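Local coordinates for DinB-like Protein (Bacillus cereus ATCC 10987, PDB 3DI5) that binds a divalent metal ion, here nickel, at the side of a DinB-type four-helix bundle, but is otherwise of unestablished function, at residues L27-L32 against T76-I81; H49-I54 against D83-V88; P55-G60 against L122-N127. All blocks are in the same frame, centred on the assembly; numbering follows the deposited sequence.

All three contacts belong to one four-helix bundle with a nickel ion at its side. Interaction 2 lies centrally. It joins helices 43-58 and 78-99, and its His49 binds the metal together with His128 and His132. Interaction 1 lies at the start of helix 78-99, about 14 Å away between centres. The two touch where Ile81 O meets Val51 CG2 at 3.7 Å. Interaction 3 packs the C-terminal end of helix 43-58 on helix 118-142, its centre about 12 Å from that of interaction 2. There Ile54 CA meets Leu125 CD1 at 3.8 Å. The Ile57 side chain comes within about 7 Å of the nickel (nearest atoms). Interactions 1 and 3 do not touch.

Interaction 1 of 3, residues L27-L32 against T76-I81; sequences LTDESL and TSAKTI
The first turn of helix 78-99 is N-capped by Ser77, and the loop after helix 6-26 packs against this helix start. Asp29 makes the polar link. Its CB is near Thr76 O. With chi1 at -70°, CG is anti to the carbonyl carbon, and it also approaches Thr76 O. At the tip, OD1 accepts a hydrogen bond from Ala78 N at 2.8 Å. The bond is nearly straight, 174° at the hydrogen, but the donor sits above the carboxylate plane. OD1 also accepts from water 1, which is weakly bonded to Lys79 N. The carboxylate lies at the N-terminal end of the helix, where the helix dipole would probably favour its negative charge. Ser77 OG accepts weak capping bonds from Lys79 N and Thr80 N. In the loop, Thr28 OG1 accepts from Ser31 N, an ST motif, and Ser31 OG donates to Thr28 O. Leu32 and Ile81 meet tip to tip, their CD1 atoms 3.9 Å apart; Leu32 CD1 also lies near Thr76 O and Ala78 N. Ile81 also packs on Ala47 and Trp48 of helix 43-58. The Ala78 methyl points at the loop, its CB 3.5 Å from Leu27 O.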
loop_
_atom_site.group_PDB
_atom_site.type_symbol
_atom_site.label_atom_id
_atom_site.label_comp_id
_atom_site.label_asym_id
_atom_site.label_seq_id
_atom_site.Cartn_x
_atom_site.Cartn_y
_atom_site.Cartn_z
ATOM N N LEU A 27 9.627 -6.921 -9.971
ATOM C CA LEU A 27 10.728 -5.964 -9.810
ATOM C C LEU A 27 12.014 -6.744 -9.583
ATOM O O LEU A 27 12.008 -7.822 -8.978
ATOM C CB LEU A 27 10.445 -4.966 -8.657
ATOM C CG LEU A 27 9.769 -3.611 -8.970
ATOM C CD1 LEU A 27 8.647 -3.654 -9.986
ATOM C CD2 LEU A 27 9.264 -2.952 -7.678
ATOM N N THR A 28 13.102 -6.215 -10.128
ATOM C CA THR A 28 14.428 -6.774 -9.942
ATOM C C THR A 28 15.204 -5.777 -9.106
ATOM O O THR A 28 14.795 -4.615 -8.987
ATOM C CB THR A 28 15.145 -6.956 -11.285
ATOM O OG1 THR A 28 15.296 -5.675 -11.915
ATOM C CG2 THR A 28 14.343 -7.874 -12.200
ATOM N N ASP A 29 16.315 -6.240 -8.539
ATOM C CA ASP A 29 17.201 -5.400 -7.742
ATOM C C ASP A 29 17.703 -4.207 -8.537
ATOM O O ASP A 29 17.760 -3.095 -8.019
ATOM C CB ASP A 29 18.392 -6.205 -7.238
ATOM C CG ASP A 29 18.009 -7.229 -6.185
ATOM O OD1 ASP A 29 16.820 -7.314 -5.813
ATOM O OD2 ASP A 29 18.907 -7.955 -5.717
ATOM N N GLU A 30 18.031 -4.443 -9.799
ATOM C CA GLU A 30 18.535 -3.395 -10.689
ATOM C C GLU A 30 17.502 -2.314 -10.932
ATOM O O GLU A 30 17.835 -1.125 -10.922
ATOM C CB GLU A 30 18.957 -3.996 -12.039
ATOM C CG GLU A 30 19.700 -3.014 -12.959
ATOM N N SER A 31 16.252 -2.735 -11.154
ATOM C CA SER A 31 15.132 -1.818 -11.472
ATOM C C SER A 31 14.849 -0.806 -10.384
ATOM O O SER A 31 14.355 0.291 -10.661
ATOM C CB SER A 31 13.845 -2.601 -11.767
ATOM O OG SER A 31 13.351 -3.262 -10.612
ATOM N N LEU A 32 15.174 -1.166 -9.155
ATOM C CA LEU A 32 14.966 -0.308 -8.002
ATOM C C LEU A 32 15.685 1.028 -8.126
ATOM O O LEU A 32 15.226 2.024 -7.559
ATOM C CB LEU A 32 15.422 -1.022 -6.714
ATOM C CG LEU A 32 14.689 -2.315 -6.366
ATOM C CD1 LEU A 32 15.107 -2.713 -4.975
ATOM C CD2 LEU A 32 13.140 -2.202 -6.497
ATOM N N THR A 76 17.551 -2.757 -0.372
ATOM C CA THR A 76 18.273 -2.932 -1.641
ATOM C C THR A 76 17.865 -4.172 -2.455
ATOM O O THR A 76 18.245 -4.302 -3.625
ATOM C CB THR A 76 19.797 -2.889 -1.452
ATOM O OG1 THR A 76 20.225 -3.907 -0.542
ATOM C CG2 THR A 76 20.203 -1.511 -0.914
ATOM N N SER A 77 17.060 -5.053 -1.864
ATOM C CA SER A 77 16.646 -6.275 -2.533
ATOM C C SER A 77 15.178 -6.225 -2.822
ATOM O O SER A 77 14.389 -5.931 -1.927
ATOM C CB SER A 77 16.943 -7.488 -1.648
ATOM O OG SER A 77 16.011 -8.520 -1.919
ATOM N N ALA A 78 14.792 -6.510 -4.065
ATOM C CA ALA A 78 13.380 -6.395 -4.459
ATOM C C ALA A 78 12.550 -7.496 -3.778
ATOM O O ALA A 78 11.332 -7.355 -3.598
ATOM C CB ALA A 78 13.214 -6.429 -5.972
ATOM N N LYS A 79 13.221 -8.551 -3.326
ATOM C CA LYS A 79 12.535 -9.623 -2.607
ATOM C C LYS A 79 12.092 -9.151 -1.234
ATOM O O LYS A 79 11.017 -9.520 -0.778
ATOM C CB LYS A 79 13.396 -10.877 -2.471
ATOM C CG LYS A 79 12.546 -12.135 -2.388
ATOM C CD LYS A 79 13.383 -13.417 -2.268
ATOM C CE LYS A 79 13.221 -14.059 -0.902
ATOM N NZ LYS A 79 11.855 -14.614 -0.736
ATOM N N THR A 80 12.911 -8.336 -0.575
ATOM C CA THR A 80 12.499 -7.719 0.688
ATOM C C THR A 80 11.261 -6.857 0.536
ATOM O O THR A 80 10.386 -6.881 1.394
ATOM C CB THR A 80 13.622 -6.892 1.325
ATOM O OG1 THR A 80 14.757 -7.731 1.521
ATOM C CG2 THR A 80 13.190 -6.358 2.688
ATOM N N ILE A 81 11.186 -6.093 -0.546
ATOM C CA ILE A 81 10.066 -5.184 -0.773
ATOM C C ILE A 81 8.758 -5.932 -1.057
ATOM O O ILE A 81 7.739 -5.700 -0.403
ATOM C CB ILE A 81 10.389 -4.175 -1.910
ATOM C CG1 ILE A 81 11.634 -3.331 -1.528
ATOM C CG2 ILE A 81 9.160 -3.281 -2.235
ATOM C CD1 ILE A 81 12.055 -2.289 -2.551
HETATM O O HOH W 1 15.520 -9.868 -5.102
#

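Interaction 2 of 3, residues H49-I54 against D83-V88; sequences HIVTAI and DGYRKV. With NI (nickel (II) ion), chain B.
Tyr85 has CG anti to the backbone N (chi1 -171°). Ile50 has CG2 anti to its backbone N and presents that methyl to the ring; Ile54 has CG1 beside its backbone N, and CD1 at the end of that branch reaches the ring. Ile50 CG2 comes within 3.7 Å of Tyr85 CE1. Ile54 CD1 reaches the same ring carbon at 3.8 Å, its side chain crossing the tyrosine at about a right angle. Val51 comes to the ring edge with CG2, which also packs on Tyr85 CB at 3.8 Å. Its other methyl, CG1, lies over the backbone between Gly84 and Tyr85. Gly84 brings only backbone to this spot, so the valine rests directly on the helix. Val88 places CG1 in the crowded position between its backbone N and carbonyl carbon. From there CG1 meets Ile54 CD1 at 3.8 Å as the two side chains slide past each other. No hydrogen bond crosses the interface. The buried Tyr85 OH is satisfied by Gln129 of helix 118-142.

His49 takes no part in this apolar seam. Its NE2 binds the nickel ion at 2.3 Å, and His128, His132 and three waters complete six ligands. His49 ND1 is hydrogen-bonded to Asp71, a second-shell carboxylate that probably helps set the ring rotation and may make the imidazole a stronger ligand.

The two helix segments run nearly parallel, at 18°, with axes 9.2 Å apart. Helix 118-142 flanks them at Ile50, which packs on His132 and Met136. Helix 6-26 packs against Tyr85 through Thr20, Gln21 and Leu24, so the contact is buried between the four helices of the DinB-type bundle.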
loop_
_atom_site.group_PDB
_atom_site.type_symbol
_atom_site.label_atom_id
_atom_site.label_comp_id
_atom_site.label_asym_id
_atom_site.label_seq_id
_atom_site.Cartn_x
_atom_site.Cartn_y
_atom_site.Cartn_z
ATOM N N HIS A 49 7.537 2.973 -0.273
ATOM C CA HIS A 49 6.567 3.935 0.235
ATOM C C HIS A 49 5.157 3.298 0.291
ATOM O O HIS A 49 4.399 3.525 1.234
ATOM C CB HIS A 49 6.601 5.187 -0.667
ATOM C CG HIS A 49 5.646 6.272 -0.273
ATOM N ND1 HIS A 49 5.754 6.969 0.908
ATOM C CD2 HIS A 49 4.635 6.855 -0.960
ATOM C CE1 HIS A 49 4.811 7.894 0.959
ATOM N NE2 HIS A 49 4.113 7.844 -0.161
ATOM N N ILE A 50 4.834 2.470 -0.702
ATOM C CA ILE A 50 3.552 1.723 -0.762
ATOM C C ILE A 50 3.440 0.716 0.365
ATOM O O ILE A 50 2.396 0.572 1.035
ATOM C CB ILE A 50 3.438 0.986 -2.128
ATOM C CG1 ILE A 50 3.101 1.996 -3.213
ATOM C CG2 ILE A 50 2.336 -0.145 -2.126
ATOM C CD1 ILE A 50 3.480 1.545 -4.603
ATOM N N VAL A 51 4.528 0.018 0.587
ATOM C CA VAL A 51 4.565 -0.944 1.647
ATOM C C VAL A 51 4.325 -0.272 3.001
ATOM O O VAL A 51 3.442 -0.692 3.771
ATOM C CB VAL A 51 5.880 -1.715 1.609
ATOM C CG1 VAL A 51 5.920 -2.717 2.744
ATOM C CG2 VAL A 51 6.050 -2.437 0.226
ATOM N N THR A 52 5.083 0.796 3.267
ATOM C CA THR A 52 5.067 1.463 4.557
ATOM C C THR A 52 3.807 2.267 4.772
ATOM O O THR A 52 3.405 2.475 5.931
ATOM C CB THR A 52 6.292 2.404 4.770
ATOM O OG1 THR A 52 6.285 3.460 3.793
ATOM C CG2 THR A 52 7.552 1.660 4.647
ATOM N N ALA A 53 3.177 2.705 3.672
ATOM C CA ALA A 53 1.936 3.457 3.721
ATOM C C ALA A 53 0.783 2.725 4.401
ATOM O O ALA A 53 -0.127 3.386 4.907
ATOM C CB ALA A 53 1.517 3.941 2.300
ATOM N N ILE A 54 0.845 1.379 4.508
ATOM C CA ILE A 54 -0.284 0.630 5.079
ATOM C C ILE A 54 -0.417 0.936 6.590
ATOM O O ILE A 54 -1.465 1.449 7.017
ATOM C CB ILE A 54 -0.243 -0.903 4.746
ATOM C CG1 ILE A 54 -0.574 -1.125 3.267
ATOM C CG2 ILE A 54 -1.245 -1.677 5.566
ATOM C CD1 ILE A 54 -0.113 -2.488 2.707
ATOM N N ASP A 83 8.060 -9.066 -0.470
ATOM C CA ASP A 83 7.711 -9.895 0.681
ATOM C C ASP A 83 7.167 -9.065 1.833
ATOM O O ASP A 83 6.165 -9.425 2.437
ATOM C CB ASP A 83 8.902 -10.725 1.147
ATOM C CG ASP A 83 9.222 -11.867 0.187
ATOM O OD1 ASP A 83 8.711 -11.857 -0.967
ATOM O OD2 ASP A 83 9.997 -12.764 0.567
ATOM N N GLY A 84 7.830 -7.948 2.120
ATOM C CA GLY A 84 7.284 -6.912 3.004
ATOM C C GLY A 84 5.839 -6.543 2.730
ATOM O O GLY A 84 5.032 -6.527 3.648
ATOM N N TYR A 85 5.507 -6.238 1.481
ATOM C CA TYR A 85 4.117 -5.940 1.116
ATOM C C TYR A 85 3.187 -7.122 1.445
ATOM O O TYR A 85 2.122 -6.923 2.009
ATOM C CB TYR A 85 3.997 -5.618 -0.361
ATOM C CG TYR A 85 2.628 -5.097 -0.751
ATOM C CD1 TYR A 85 2.246 -3.804 -0.453
ATOM C CD2 TYR A 85 1.714 -5.913 -1.394
ATOM C CE1 TYR A 85 1.002 -3.324 -0.815
ATOM C CE2 TYR A 85 0.470 -5.462 -1.731
ATOM C CZ TYR A 85 0.115 -4.169 -1.449
ATOM O OH TYR A 85 -1.125 -3.719 -1.810
ATOM N N ARG A 86 3.596 -8.338 1.094
ATOM C CA ARG A 86 2.773 -9.518 1.329
ATOM C C ARG A 86 2.502 -9.663 2.821
ATOM O O ARG A 86 1.357 -9.841 3.233
ATOM C CB ARG A 86 3.455 -10.785 0.799
ATOM C CG ARG A 86 2.648 -12.062 1.031
ATOM C CD ARG A 86 3.250 -13.292 0.371
ATOM N NE ARG A 86 3.330 -13.128 -1.081
ATOM C CZ ARG A 86 4.450 -12.918 -1.777
ATOM N NH1 ARG A 86 5.647 -12.872 -1.180
ATOM N NH2 ARG A 86 4.369 -12.768 -3.100
ATOM N N LYS A 87 3.574 -9.560 3.604
ATOM C CA LYS A 87 3.562 -9.735 5.064
ATOM C C LYS A 87 2.623 -8.754 5.752
ATOM O O LYS A 87 1.762 -9.161 6.549
ATOM C CB LYS A 87 4.981 -9.522 5.612
ATOM C CG LYS A 87 5.411 -10.447 6.717
ATOM C CD LYS A 87 6.919 -10.316 6.952
ATOM N N VAL A 88 2.794 -7.467 5.449
ATOM C CA VAL A 88 2.049 -6.423 6.139
ATOM C C VAL A 88 0.586 -6.351 5.687
ATOM O O VAL A 88 -0.292 -6.031 6.485
ATOM C CB VAL A 88 2.727 -5.029 6.026
ATOM C CG1 VAL A 88 2.528 -4.414 4.650
ATOM C CG2 VAL A 88 2.187 -4.128 7.099
HETATM NI NI NI B . 2.499 9.294 -0.921
HETATM O O HOH W 2 4.309 10.823 -1.324
HETATM O O HOH W 3 0.996 10.904 -1.492
HETATM O O HOH W 4 2.393 10.174 1.269
#

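Interaction 3 of 3, residues P55-G60 against L122-N127; sequences PVILSG and LMTLIN
Helix 43-58 is kinked at Pro55, whose nitrogen makes no bond to the preceding turn, and its last part comes close to helix 118-142, with the CA atoms of Ile57 and Leu125 6.3 Å apart. Ile57 carries much of the contact and points at the partner helix. Its CG2 is anti to the backbone N and rests against Leu125 CB at 4.0 Å. Its CG1 is anti to the carbonyl carbon, and chi2 is extended at 176°, so CD1 is carried out to the helix backbone. There CD1 meets Leu125 CA at 3.9 Å and Thr124 O a little farther off. The Ile57 side chain comes within about 4 Å of that of His128 and about 7 Å of the nickel ion (nearest atoms), so this packing borders the metal site of the DinB-type four-helix bundle. Leu58 points to the side at its CB, yet its methyls reach the partner. Its CD2 touches Leu122 CD2 at 4.0 Å, and its CD1 meets Leu125 CD2 at 4.2 Å. It crosses both leucines at about a right angle. Phe92 of helix 78-99 packs on Leu58, Leu122 and Leu125 alike. Helix 6-26 adds Phe9 against Leu122 and Trp13 against Leu125. No hydrogen bond links the two segments, and Thr124 OG1 is bonded within its own helix to Ile120 O.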
loop_
_atom_site.group_PDB
_atom_site.type_symbol
_atom_site.label_atom_id
_atom_site.label_comp_id
_atom_site.label_asym_id
_atom_site.label_seq_id
_atom_site.Cartn_x
_atom_site.Cartn_y
_atom_site.Cartn_z
ATOM N N PRO A 55 0.624 0.630 7.399
ATOM C CA PRO A 55 0.588 1.080 8.793
ATOM C C PRO A 55 0.524 2.600 9.034
ATOM O O PRO A 55 -0.001 2.994 10.065
ATOM C CB PRO A 55 1.849 0.462 9.415
ATOM C CG PRO A 55 2.723 0.071 8.260
ATOM C CD PRO A 55 1.817 -0.186 7.102
ATOM N N VAL A 56 0.981 3.447 8.103
ATOM C CA VAL A 56 0.998 4.890 8.352
ATOM C C VAL A 56 -0.406 5.484 8.195
ATOM O O VAL A 56 -0.883 6.266 9.035
ATOM C CB VAL A 56 2.024 5.609 7.442
ATOM C CG1 VAL A 56 1.877 7.148 7.539
ATOM C CG2 VAL A 56 3.453 5.144 7.803
ATOM N N ILE A 57 -1.082 5.104 7.122
ATOM C CA ILE A 57 -2.432 5.583 6.899
ATOM C C ILE A 57 -3.386 4.982 7.967
ATOM O O ILE A 57 -4.267 5.662 8.463
ATOM C CB ILE A 57 -2.883 5.316 5.435
ATOM C CG1 ILE A 57 -2.182 6.298 4.481
ATOM C CG2 ILE A 57 -4.394 5.347 5.320
ATOM C CD1 ILE A 57 -2.489 6.049 2.984
ATOM N N LEU A 58 -3.194 3.733 8.381
ATOM C CA LEU A 58 -4.167 3.155 9.301
ATOM C C LEU A 58 -3.906 3.483 10.796
ATOM O O LEU A 58 -4.730 3.130 11.673
ATOM C CB LEU A 58 -4.312 1.647 9.039
ATOM C CG LEU A 58 -4.809 1.361 7.603
ATOM C CD1 LEU A 58 -5.148 -0.007 7.428
ATOM C CD2 LEU A 58 -6.043 2.202 7.241
ATOM N N SER A 59 -2.806 4.182 11.092
ATOM C CA SER A 59 -2.361 4.314 12.490
ATOM C C SER A 59 -3.380 5.013 13.379
ATOM O O SER A 59 -3.602 4.598 14.508
ATOM C CB SER A 59 -0.996 5.016 12.592
ATOM O OG SER A 59 -1.076 6.374 12.197
ATOM N N GLY A 60 -4.010 6.053 12.847
ATOM C CA GLY A 60 -4.988 6.841 13.591
ATOM C C GLY A 60 -6.306 6.134 13.841
ATOM O O GLY A 60 -7.106 6.595 14.643
ATOM N N LEU A 122 -9.883 4.150 4.939
ATOM C CA LEU A 122 -9.715 2.974 4.081
ATOM C C LEU A 122 -9.773 3.414 2.620
ATOM O O LEU A 122 -9.040 2.907 1.792
ATOM C CB LEU A 122 -10.790 1.908 4.360
ATOM C CG LEU A 122 -10.674 1.108 5.661
ATOM C CD1 LEU A 122 -11.733 0.044 5.723
ATOM C CD2 LEU A 122 -9.336 0.501 5.785
HETATM N N MSE A 123 -10.654 4.356 2.317
HETATM C CA MSE A 123 -10.745 4.922 0.982
HETATM C C MSE A 123 -9.413 5.566 0.627
HETATM O O MSE A 123 -8.967 5.509 -0.516
HETATM C CB MSE A 123 -11.849 5.980 0.938
HETATM C CG MSE A 123 -12.070 6.608 -0.393
HETATM SE SE MSE A 123 -13.000 8.345 -0.228
HETATM C CE MSE A 123 -11.520 9.455 0.635
ATOM N N THR A 124 -8.798 6.197 1.623
ATOM C CA THR A 124 -7.579 6.957 1.430
ATOM C C THR A 124 -6.424 6.002 1.169
ATOM O O THR A 124 -5.588 6.266 0.316
ATOM C CB THR A 124 -7.332 7.958 2.629
ATOM O OG1 THR A 124 -8.365 8.966 2.624
ATOM C CG2 THR A 124 -5.941 8.644 2.521
ATOM N N LEU A 125 -6.407 4.874 1.879
ATOM C CA LEU A 125 -5.408 3.867 1.668
ATOM C C LEU A 125 -5.375 3.392 0.210
ATOM O O LEU A 125 -4.296 3.258 -0.375
ATOM C CB LEU A 125 -5.671 2.675 2.588
ATOM C CG LEU A 125 -4.726 1.490 2.569
ATOM C CD1 LEU A 125 -3.380 1.834 3.206
ATOM C CD2 LEU A 125 -5.361 0.318 3.277
ATOM N N ILE A 126 -6.547 3.101 -0.343
ATOM C CA ILE A 126 -6.668 2.563 -1.697
ATOM C C ILE A 126 -6.257 3.583 -2.731
ATOM O O ILE A 126 -5.529 3.248 -3.664
ATOM C CB ILE A 126 -8.124 2.077 -2.013
ATOM C CG1 ILE A 126 -8.459 0.838 -1.192
ATOM C CG2 ILE A 126 -8.280 1.721 -3.487
ATOM C CD1 ILE A 126 -9.875 0.337 -1.370
ATOM N N ASN A 127 -6.739 4.812 -2.564
ATOM C CA ASN A 127 -6.456 5.905 -3.470
ATOM C C ASN A 127 -4.966 6.266 -3.542
ATOM O O ASN A 127 -4.403 6.439 -4.635
ATOM C CB ASN A 127 -7.221 7.150 -3.041
ATOM C CG ASN A 127 -8.681 7.105 -3.394
ATOM O OD1 ASN A 127 -9.154 6.182 -4.066
ATOM N ND2 ASN A 127 -9.419 8.122 -2.947
#